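Putative peptidase (Bacteroides fragilis, PDB 5DYN) is a cysteine protease of the clostripain (C11) family, here its C-terminal part, that probably activates the Bacteroides fragilis toxin by proteolytic cleavage. Local coordinates at residues S84-Y87 / D88-S92; L160-F163 / I164-I167; N194-A197 / Y198-M201; T230-Y233 / K234-W238. One frame throughout, in Å; residues are numbered along the deposited sequence.

Contact 1. Residues S84-Y87 / D88-S92; sequences SCYY and DYYQS. With NA (sodium ion), chain F.
Asp88 N donates to Ser84 O at 2.8 Å. Gln91 N to Tyr87 O and Tyr89 N to Cys85 O follow the same i to i+4 pattern, so 84-87 and 88-92 form successive turns of one alpha-helix. Asp88 O in turn takes two donors, Ser92 N and Ser92 OG, which reach it from opposite faces of its carbonyl plane; the bond from Ser92 OG to Asp88 O is 2.8 Å. The Asp88 carboxylate folds back beside the preceding turn. Its OD2 lies 3.1 Å from Ser84 O, a close approach of two acceptors that is not a bond.

On one side of the helix, Gln91 CB sits over a face of the Tyr87 ring, 4.0 Å from its centroid, in a CH-pi contact. It lies toward the phenol end, nearest CZ. Gln91 CG stands between the backbone N and the carbonyl carbon (chi1 76°), and a bend at chi2 turns the amide almost parallel to the ring. On another side, Tyr86 and Tyr90 bring their CE2 atoms to 3.5 Å. Their planes differ by only 25°, but the rings are slid apart and barely overlap. Tyr86 O lies at the edge of the Tyr90 ring, 3.3 Å from CD2.

Tyr90 O binds a sodium ion at 3.0 Å, together with Trp105 O. Tyr86 OH is hydrogen-bonded to Asp31, and Tyr90 OH to Gly62 O. Helix 78-92 lays Tyr87 on strand 185-196, at Tyr187 and Lys189, while Cys85 touches helix 65-72 through Thr67 and Ala71.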
loop_
_atom_site.group_PDB
_atom_site.type_symbol
_atom_site.label_atom_id
_atom_site.label_comp_id
_atom_site.label_asym_id
_atom_site.label_seq_id
_atom_site.Cartn_x
_atom_site.Cartn_y
_atom_site.Cartn_z
ATOM N N SER B 84 7.002 -1.431 11.789
ATOM C CA SER B 84 7.158 -1.055 13.193
ATOM C C SER B 84 7.776 0.335 13.332
ATOM O O SER B 84 7.378 1.104 14.204
ATOM C CB SER B 84 8.004 -2.089 13.939
ATOM O OG SER B 84 9.280 -2.236 13.341
ATOM N N CYS B 85 8.739 0.654 12.469
ATOM C CA CYS B 85 9.332 1.993 12.448
ATOM C C CYS B 85 8.283 3.050 12.140
ATOM O O CYS B 85 8.172 4.052 12.845
ATOM C CB CYS B 85 10.463 2.079 11.421
ATOM S SG CYS B 85 12.014 1.335 11.948
ATOM N N TYR B 86 7.527 2.811 11.074
ATOM C CA TYR B 86 6.448 3.694 10.660
ATOM C C TYR B 86 5.490 3.926 11.824
ATOM O O TYR B 86 5.146 5.069 12.143
ATOM C CB TYR B 86 5.686 3.094 9.478
ATOM C CG TYR B 86 4.912 4.085 8.631
ATOM C CD1 TYR B 86 5.042 4.097 7.243
ATOM C CD2 TYR B 86 4.068 5.018 9.214
ATOM C CE1 TYR B 86 4.337 4.991 6.469
ATOM C CE2 TYR B 86 3.363 5.924 8.446
ATOM C CZ TYR B 86 3.501 5.907 7.077
ATOM O OH TYR B 86 2.799 6.808 6.316
ATOM N N TYR B 87 5.072 2.835 12.463
ATOM C CA TYR B 87 4.090 2.914 13.540
ATOM C C TYR B 87 4.635 3.595 14.793
ATOM O O TYR B 87 3.986 4.482 15.346
ATOM C CB TYR B 87 3.578 1.522 13.907
ATOM C CG TYR B 87 2.661 1.554 15.111
ATOM C CD1 TYR B 87 1.353 1.999 14.993
ATOM C CD2 TYR B 87 3.110 1.167 16.370
ATOM C CE1 TYR B 87 0.512 2.047 16.085
ATOM C CE2 TYR B 87 2.274 1.210 17.469
ATOM C CZ TYR B 87 0.975 1.652 17.319
ATOM O OH TYR B 87 0.127 1.701 18.403
ATOM N N ASP B 88 5.813 3.165 15.243
ATOM C CA ASP B 88 6.397 3.669 16.487
ATOM C C ASP B 88 6.566 5.182 16.471
ATOM O O ASP B 88 6.394 5.845 17.495
ATOM C CB ASP B 88 7.748 3.002 16.762
ATOM C CG ASP B 88 7.605 1.565 17.231
ATOM O OD1 ASP B 88 6.534 1.219 17.773
ATOM O OD2 ASP B 88 8.565 0.782 17.061
ATOM N N TYR B 89 6.897 5.722 15.302
ATOM C CA TYR B 89 7.098 7.157 15.146
ATOM C C TYR B 89 5.829 7.940 15.445
ATOM O O TYR B 89 5.847 8.911 16.204
ATOM C CB TYR B 89 7.575 7.476 13.730
ATOM C CG TYR B 89 7.952 8.924 13.520
ATOM C CD1 TYR B 89 9.247 9.362 13.760
ATOM C CD2 TYR B 89 7.017 9.852 13.076
ATOM C CE1 TYR B 89 9.603 10.684 13.567
ATOM C CE2 TYR B 89 7.362 11.178 12.883
ATOM C CZ TYR B 89 8.658 11.588 13.129
ATOM O OH TYR B 89 9.015 12.903 12.937
ATOM N N TYR B 90 4.725 7.512 14.843
ATOM C CA TYR B 90 3.470 8.238 14.973
ATOM C C TYR B 90 2.766 7.939 16.288
ATOM O O TYR B 90 1.964 8.746 16.758
ATOM C CB TYR B 90 2.540 7.919 13.803
ATOM C CG TYR B 90 2.915 8.612 12.512
ATOM C CD1 TYR B 90 2.383 9.853 12.191
ATOM C CD2 TYR B 90 3.789 8.019 11.609
ATOM C CE1 TYR B 90 2.716 10.489 11.011
ATOM C CE2 TYR B 90 4.127 8.647 10.425
ATOM C CZ TYR B 90 3.588 9.882 10.130
ATOM O OH TYR B 90 3.923 10.514 8.955
ATOM N N GLN B 91 3.057 6.788 16.885
ATOM C CA GLN B 91 2.431 6.453 18.159
ATOM C C GLN B 91 3.105 7.230 19.291
ATOM O O GLN B 91 2.474 7.545 20.299
ATOM C CB GLN B 91 2.476 4.939 18.416
ATOM C CG GLN B 91 3.818 4.383 18.861
ATOM C CD GLN B 91 4.024 4.458 20.365
ATOM O OE1 GLN B 91 3.085 4.716 21.122
ATOM N NE2 GLN B 91 5.261 4.242 20.804
ATOM N N SER B 92 4.384 7.550 19.109
ATOM C CA SER B 92 5.134 8.309 20.102
ATOM C C SER B 92 4.628 9.741 20.181
ATOM O O SER B 92 4.664 10.370 21.239
ATOM C CB SER B 92 6.628 8.301 19.771
ATOM O OG SER B 92 7.164 6.995 19.883
HETATM NA NA NA F . 0.593 11.203 15.850
#

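Contact 2. Residues L160-F163 / I164-I167; sequences LDRF and IYQI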
loop_
_atom_site.group_PDB
_atom_site.type_symbol
_atom_site.label_atom_id
_atom_site.label_comp_id
_atom_site.label_asym_id
_atom_site.label_seq_id
_atom_site.Cartn_x
_atom_site.Cartn_y
_atom_site.Cartn_z
ATOM N N LEU B 160 -11.920 -6.954 6.060
ATOM C CA LEU B 160 -12.280 -8.253 5.500
ATOM C C LEU B 160 -12.674 -9.261 6.573
ATOM O O LEU B 160 -13.695 -9.941 6.453
ATOM C CB LEU B 160 -11.122 -8.809 4.667
ATOM C CG LEU B 160 -11.288 -10.237 4.141
ATOM C CD1 LEU B 160 -12.436 -10.315 3.151
ATOM C CD2 LEU B 160 -9.996 -10.735 3.512
ATOM N N ASP B 161 -11.864 -9.350 7.621
ATOM C CA ASP B 161 -12.106 -10.314 8.686
ATOM C C ASP B 161 -13.440 -10.081 9.391
ATOM O O ASP B 161 -14.191 -11.026 9.635
ATOM C CB ASP B 161 -10.970 -10.276 9.706
ATOM C CG ASP B 161 -11.271 -11.106 10.938
ATOM O OD1 ASP B 161 -11.054 -12.336 10.889
ATOM O OD2 ASP B 161 -11.725 -10.529 11.951
ATOM N N ARG B 162 -13.735 -8.828 9.714
ATOM C CA ARG B 162 -14.980 -8.504 10.403
ATOM C C ARG B 162 -16.191 -8.721 9.502
ATOM O O ARG B 162 -17.280 -9.040 9.980
ATOM C CB ARG B 162 -14.949 -7.064 10.917
ATOM C CG ARG B 162 -13.956 -6.827 12.044
ATOM C CD ARG B 162 -14.362 -7.563 13.315
ATOM N NE ARG B 162 -13.895 -8.946 13.333
ATOM C CZ ARG B 162 -14.215 -9.835 14.269
ATOM N NH1 ARG B 162 -15.010 -9.490 15.273
ATOM N NH2 ARG B 162 -13.740 -11.070 14.198
ATOM N N PHE B 163 -15.995 -8.555 8.198
ATOM C CA PHE B 163 -17.062 -8.798 7.234
ATOM C C PHE B 163 -17.402 -10.288 7.137
ATOM O O PHE B 163 -18.578 -10.663 7.120
ATOM C CB PHE B 163 -16.674 -8.253 5.857
ATOM C CG PHE B 163 -17.605 -8.673 4.755
ATOM C CD1 PHE B 163 -18.919 -8.235 4.734
ATOM C CD2 PHE B 163 -17.163 -9.502 3.735
ATOM C CE1 PHE B 163 -19.779 -8.621 3.720
ATOM C CE2 PHE B 163 -18.019 -9.891 2.715
ATOM C CZ PHE B 163 -19.329 -9.451 2.710
ATOM N N ILE B 164 -16.377 -11.133 7.072
ATOM C CA ILE B 164 -16.592 -12.577 7.031
ATOM C C ILE B 164 -17.218 -13.027 8.347
ATOM O O ILE B 164 -18.092 -13.895 8.369
ATOM C CB ILE B 164 -15.280 -13.359 6.772
ATOM C CG1 ILE B 164 -14.650 -12.928 5.448
ATOM C CG2 ILE B 164 -15.544 -14.855 6.729
ATOM C CD1 ILE B 164 -15.517 -13.217 4.238
ATOM N N TYR B 165 -16.777 -12.413 9.441
ATOM C CA TYR B 165 -17.331 -12.696 10.760
ATOM C C TYR B 165 -18.817 -12.351 10.823
ATOM O O TYR B 165 -19.613 -13.081 11.415
ATOM C CB TYR B 165 -16.568 -11.918 11.833
ATOM C CG TYR B 165 -17.007 -12.234 13.245
ATOM C CD1 TYR B 165 -16.406 -13.258 13.962
ATOM C CD2 TYR B 165 -18.018 -11.506 13.861
ATOM C CE1 TYR B 165 -16.800 -13.551 15.251
ATOM C CE2 TYR B 165 -18.419 -11.792 15.151
ATOM C CZ TYR B 165 -17.806 -12.816 15.840
ATOM O OH TYR B 165 -18.196 -13.107 17.124
ATOM N N GLN B 166 -19.178 -11.230 10.212
ATOM C CA GLN B 166 -20.557 -10.760 10.206
ATOM C C GLN B 166 -21.482 -11.739 9.484
ATOM O O GLN B 166 -22.507 -12.156 10.027
ATOM C CB GLN B 166 -20.638 -9.380 9.551
ATOM C CG GLN B 166 -21.982 -8.683 9.693
ATOM C CD GLN B 166 -22.103 -7.911 10.992
ATOM O OE1 GLN B 166 -21.751 -8.410 12.061
ATOM N NE2 GLN B 166 -22.592 -6.679 10.903
ATOM N N ILE B 167 -21.112 -12.107 8.262
ATOM C CA ILE B 167 -21.978 -12.926 7.420
ATOM C C ILE B 167 -22.026 -14.383 7.870
ATOM O O ILE B 167 -22.956 -15.111 7.526
ATOM C CB ILE B 167 -21.537 -12.868 5.945
ATOM C CG1 ILE B 167 -20.177 -13.541 5.758
ATOM C CG2 ILE B 167 -21.491 -11.424 5.465
ATOM C CD1 ILE B 167 -19.720 -13.575 4.319
#
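Helix 160-167 carries a cation-pi stack between Arg162 and Tyr165, three residues apart on its surface. The guanidinium lies flat over one face of the tyrosine ring, with CZ 4.2 Å from the ring centroid and the planes 25° apart. NH1 sits over the middle of the ring, while NH2 lies closer to Tyr165 CD1. The arginine chain reaches this place by bending at chi2 and chi3. Asp161 fixes the rotation of the guanidinium. Its OD2 accepts from Arg162 NE at 3.0 Å and from Arg162 NH2 at 3.1 Å, a side-on salt bridge to a single oxygen. Lys209 forms a second salt bridge to that oxygen, and Tyr174 OH binds OD1, so the buried carboxylate is well supplied with partners.

The backbone bonds are those of a regular alpha-helix, such as Ile164 N to Leu160 O at 3.0 Å. Another side of the helix is apolar. Leu160 and Ile164 run side by side and pack on Trp177 of helix 172-182. Phe163 meets Phe140 edge-to-face and touches Trp238. Its ring is also met by the next turn of the helix, where Ile167 CG2 comes within 3.7 Å of Phe163 CE1.

Contact 3. Residues N194-A197 / Y198-M201; sequences NYSA and YAGM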
loop_
_atom_site.group_PDB
_atom_site.type_symbol
_atom_site.label_atom_id
_atom_site.label_comp_id
_atom_site.label_asym_id
_atom_site.label_seq_id
_atom_site.Cartn_x
_atom_site.Cartn_y
_atom_site.Cartn_z
ATOM N N ASN B 194 -7.266 7.230 14.156
ATOM C CA ASN B 194 -6.482 7.759 13.044
ATOM C C ASN B 194 -7.080 9.075 12.569
ATOM O O ASN B 194 -8.192 9.437 12.961
ATOM C CB ASN B 194 -6.431 6.768 11.873
ATOM C CG ASN B 194 -5.515 5.584 12.133
ATOM O OD1 ASN B 194 -5.107 5.327 13.264
ATOM N ND2 ASN B 194 -5.194 4.852 11.075
ATOM N N TYR B 195 -6.355 9.788 11.717
ATOM C CA TYR B 195 -6.877 11.025 11.159
ATOM C C TYR B 195 -7.369 10.843 9.727
ATOM O O TYR B 195 -6.675 10.277 8.883
ATOM C CB TYR B 195 -5.825 12.131 11.199
ATOM C CG TYR B 195 -6.250 13.380 10.460
ATOM C CD1 TYR B 195 -7.125 14.289 11.042
ATOM C CD2 TYR B 195 -5.784 13.647 9.177
ATOM C CE1 TYR B 195 -7.519 15.431 10.371
ATOM C CE2 TYR B 195 -6.174 14.787 8.499
ATOM C CZ TYR B 195 -7.041 15.676 9.101
ATOM O OH TYR B 195 -7.432 16.812 8.432
ATOM N N SER B 196 -8.573 11.337 9.467
ATOM C CA SER B 196 -9.112 11.380 8.116
ATOM C C SER B 196 -9.161 12.826 7.630
ATOM O O SER B 196 -9.682 13.702 8.320
ATOM C CB SER B 196 -10.508 10.752 8.071
ATOM O OG SER B 196 -11.097 10.914 6.794
ATOM N N ALA B 197 -8.618 13.077 6.441
ATOM C CA ALA B 197 -8.647 14.418 5.862
ATOM C C ALA B 197 -10.056 14.781 5.393
ATOM O O ALA B 197 -10.312 15.906 4.957
ATOM C CB ALA B 197 -7.660 14.521 4.713
ATOM N N TYR B 198 -10.970 13.824 5.499
ATOM C CA TYR B 198 -12.345 14.024 5.069
ATOM C C TYR B 198 -13.307 14.111 6.254
ATOM O O TYR B 198 -14.261 14.889 6.227
ATOM C CB TYR B 198 -12.764 12.894 4.125
ATOM C CG TYR B 198 -11.831 12.734 2.947
ATOM C CD1 TYR B 198 -12.025 13.462 1.780
ATOM C CD2 TYR B 198 -10.747 11.863 3.006
ATOM C CE1 TYR B 198 -11.171 13.326 0.702
ATOM C CE2 TYR B 198 -9.887 11.720 1.932
ATOM C CZ TYR B 198 -10.106 12.455 0.783
ATOM O OH TYR B 198 -9.257 12.318 -0.292
ATOM N N ALA B 199 -13.044 13.325 7.296
ATOM C CA ALA B 199 -13.958 13.236 8.433
ATOM C C ALA B 199 -13.319 13.644 9.764
ATOM O O ALA B 199 -14.019 13.889 10.747
ATOM C CB ALA B 199 -14.513 11.826 8.536
ATOM N N GLY B 200 -11.993 13.717 9.799
ATOM C CA GLY B 200 -11.291 14.061 11.022
ATOM C C GLY B 200 -10.796 12.832 11.758
ATOM O O GLY B 200 -10.642 11.761 11.164
ATOM N N MET B 201 -10.534 12.985 13.050
ATOM C CA MET B 201 -10.150 11.848 13.873
ATOM C C MET B 201 -11.294 10.849 13.914
ATOM O O MET B 201 -12.441 11.219 14.158
ATOM C CB MET B 201 -9.775 12.292 15.288
ATOM C CG MET B 201 -8.551 13.187 15.357
ATOM S SD MET B 201 -7.079 12.412 14.662
ATOM C CE MET B 201 -6.945 10.937 15.671
#
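Ser196 and Gly200 exchange two backbone hydrogen bonds, Ser196 N to Gly200 O and Gly200 N to Ser196 O, both 2.7 Å long. The first donor stands well above the plane of the Gly200 carbonyl. The serine side chain adds two more bonds. Its OG accepts from Tyr198 N at 3.2 Å and from Ala199 N at 3.1 Å. OG is placed for this by a first torsion of 174°, opposite the backbone N, which turns it into the bend. The bond to Tyr198 N makes an ST turn. Glu57 holds the same corner from outside: one carboxylate oxygen is hydrogen-bonded to Ser196 OG and the other to Ala197 N.

These bonds close the beta hairpin of strands 185-196 and 200-203, the latter at the margin of the five-stranded mixed sheet. Ser196 and Gly200 form an antiparallel hydrogen-bonded pair, and residues 197 to 199 make the loop between them. Tyr195 and Met201 are the next, non-hydrogen-bonded pair. Gly200 has a positive phi of 97°, and its lack of a beta carbon suits this backbone.

Sulfur and aliphatic contacts lie on the face that holds Tyr195 and Met201. Met201 SD approaches the edge of the Tyr195 ring, 5.3 Å from its centroid, a Met-aromatic contact. The same sulfur is 3.7 Å from Tyr195 CB. The methionine chain is curled by bends at chi2 and chi3, which carry CE back to within 3.3 Å of Asn194 O. Met201 CA also makes a CA-H...O contact with Asn194 O, at 3.2 Å.

Contact 4. Residues T230-Y233 / K234-W238; sequences TEWY and KVSGW. With NA (sodium ion), chain G.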
loop_
_atom_site.group_PDB
_atom_site.type_symbol
_atom_site.label_atom_id
_atom_site.label_comp_id
_atom_site.label_asym_id
_atom_site.label_seq_id
_atom_site.Cartn_x
_atom_site.Cartn_y
_atom_site.Cartn_z
ATOM N N THR B 230 -11.481 -7.089 -11.085
ATOM C CA THR B 230 -10.378 -7.467 -10.210
ATOM C C THR B 230 -10.162 -8.974 -10.269
ATOM O O THR B 230 -11.109 -9.737 -10.464
ATOM C CB THR B 230 -10.625 -7.032 -8.748
ATOM O OG1 THR B 230 -11.728 -7.763 -8.202
ATOM C CG2 THR B 230 -10.931 -5.554 -8.678
ATOM N N GLU B 231 -8.914 -9.405 -10.116
ATOM C CA GLU B 231 -8.595 -10.826 -10.138
ATOM C C GLU B 231 -9.065 -11.507 -8.855
ATOM O O GLU B 231 -9.361 -12.703 -8.845
ATOM C CB GLU B 231 -7.093 -11.036 -10.334
ATOM C CG GLU B 231 -6.522 -10.339 -11.564
ATOM C CD GLU B 231 -7.163 -10.805 -12.859
ATOM O OE1 GLU B 231 -7.608 -11.970 -12.924
ATOM O OE2 GLU B 231 -7.224 -10.003 -13.814
ATOM N N TRP B 232 -9.131 -10.740 -7.771
ATOM C CA TRP B 232 -9.611 -11.273 -6.502
ATOM C C TRP B 232 -11.075 -11.678 -6.614
ATOM O O TRP B 232 -11.472 -12.719 -6.106
ATOM C CB TRP B 232 -9.428 -10.256 -5.376
ATOM C CG TRP B 232 -10.117 -10.651 -4.106
ATOM C CD1 TRP B 232 -11.301 -10.165 -3.631
ATOM C CD2 TRP B 232 -9.671 -11.624 -3.152
ATOM N NE1 TRP B 232 -11.616 -10.768 -2.438
ATOM C CE2 TRP B 232 -10.633 -11.668 -2.120
ATOM C CE3 TRP B 232 -8.551 -12.458 -3.066
ATOM C CZ2 TRP B 232 -10.510 -12.515 -1.018
ATOM C CZ3 TRP B 232 -8.430 -13.298 -1.970
ATOM C CH2 TRP B 232 -9.405 -13.320 -0.961
ATOM N N TYR B 233 -11.867 -10.855 -7.291
ATOM C CA TYR B 233 -13.275 -11.158 -7.533
ATOM C C TYR B 233 -13.456 -12.536 -8.167
ATOM O O TYR B 233 -14.318 -13.310 -7.754
ATOM C CB TYR B 233 -13.900 -10.085 -8.432
ATOM C CG TYR B 233 -15.220 -10.484 -9.057
ATOM C CD1 TYR B 233 -16.422 -10.264 -8.395
ATOM C CD2 TYR B 233 -15.265 -11.076 -10.316
ATOM C CE1 TYR B 233 -17.629 -10.627 -8.965
ATOM C CE2 TYR B 233 -16.464 -11.445 -10.891
ATOM C CZ TYR B 233 -17.641 -11.217 -10.213
ATOM O OH TYR B 233 -18.834 -11.583 -10.790
ATOM N N LYS B 234 -12.633 -12.830 -9.168
ATOM C CA LYS B 234 -12.752 -14.067 -9.935
ATOM C C LYS B 234 -12.473 -15.317 -9.095
ATOM O O LYS B 234 -12.991 -16.395 -9.391
ATOM C CB LYS B 234 -11.808 -14.020 -11.140
ATOM C CG LYS B 234 -12.114 -12.879 -12.106
ATOM C CD LYS B 234 -10.979 -12.636 -13.090
ATOM C CE LYS B 234 -11.250 -11.402 -13.945
ATOM N NZ LYS B 234 -10.042 -10.970 -14.709
ATOM N N VAL B 235 -11.673 -15.169 -8.044
ATOM C CA VAL B 235 -11.254 -16.319 -7.245
ATOM C C VAL B 235 -11.785 -16.298 -5.812
ATOM O O VAL B 235 -11.609 -17.264 -5.073
ATOM C CB VAL B 235 -9.711 -16.428 -7.188
ATOM C CG1 VAL B 235 -9.144 -16.708 -8.571
ATOM C CG2 VAL B 235 -9.105 -15.159 -6.601
ATOM N N SER B 236 -12.432 -15.205 -5.419
ATOM C CA SER B 236 -12.880 -15.052 -4.037
ATOM C C SER B 236 -14.206 -15.748 -3.761
ATOM O O SER B 236 -14.531 -16.031 -2.609
ATOM C CB SER B 236 -13.014 -13.575 -3.678
ATOM O OG SER B 236 -13.913 -12.925 -4.559
ATOM N N GLY B 237 -14.976 -16.002 -4.814
ATOM C CA GLY B 237 -16.281 -16.619 -4.671
ATOM C C GLY B 237 -17.417 -15.636 -4.894
ATOM O O GLY B 237 -18.587 -16.023 -4.907
ATOM N N TRP B 238 -17.069 -14.363 -5.065
ATOM C CA TRP B 238 -18.057 -13.311 -5.287
ATOM C C TRP B 238 -18.915 -13.574 -6.520
ATOM O O TRP B 238 -20.099 -13.236 -6.539
ATOM C CB TRP B 238 -17.374 -11.945 -5.421
ATOM C CG TRP B 238 -17.198 -11.225 -4.118
ATOM C CD1 TRP B 238 -16.018 -10.906 -3.510
ATOM C CD2 TRP B 238 -18.236 -10.737 -3.259
ATOM N NE1 TRP B 238 -16.257 -10.247 -2.330
ATOM C CE2 TRP B 238 -17.610 -10.131 -2.151
ATOM C CE3 TRP B 238 -19.633 -10.751 -3.321
ATOM C CZ2 TRP B 238 -18.334 -9.548 -1.111
ATOM C CZ3 TRP B 238 -20.350 -10.171 -2.289
ATOM C CH2 TRP B 238 -19.699 -9.580 -1.197
HETATM NA NA NA G . -13.584 -9.358 -1.380
HETATM O O HOH W 1 -15.835 -15.553 -7.624
#
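Residues 231-236 form a short, weakly bonded helix in which Val235 N donates to Trp232 O at 3.1 Å, and the chain leaves it at Gly237 with a positive phi of 107°. Thr230 is the N-cap: its OG1 accepts from Tyr233 N at 3.2 Å. Tyr227 O is a further hydrogen-bond partner of that hydroxyl. At the other end a water donates to Tyr233 O at 2.7 Å and accepts weakly from Gly237 N, tying the last turn to the exit.

Ser236 CB lies over one face of the Trp232 indole, 3.5 Å from the centroid of the five-membered ring, in a CH-pi contact. Its OG is within weak reach of both Trp232 O and Tyr233 O. The Tyr233 and Trp238 side chains cross at about a right angle, with Tyr233 CD1 3.5 Å from Trp238 CB.

The two indoles converge on a modelled sodium ion that lies in the plane of each, at its edge. Trp232 NE1 is 2.6 Å from the ion and Trp238 NE1 is 3.0 Å from it. An indole N-H is an unusual neighbour for a cation, so the ion's identity deserves caution. Thr213 OG1 and Tyr227 OH complete this four-residue site.

Overall arrangement
Along the chain the order is contact 1, contact 2, contact 3, contact 4, all within the clostripain-like part of the protein. Contact 1 on helix 78-92 and contact 4 on helix 231-236 lie on opposite sides of the chain's centre, with their own centres about 34 Å apart. Contact 3 forms the hairpin of strands 185-196 and 200-203. Its nearest atoms are about 7 Å from contact 1, whose Tyr87 rests on the first of those strands. Contacts 2 and 4 touch directly: Phe163 CE2 of helix 160-167 is 3.9 Å from Trp238 CZ2. The four therefore mark two regions: helix 78-92 with the hairpin, and helix 160-167 with Trp238, which follows helix 231-236.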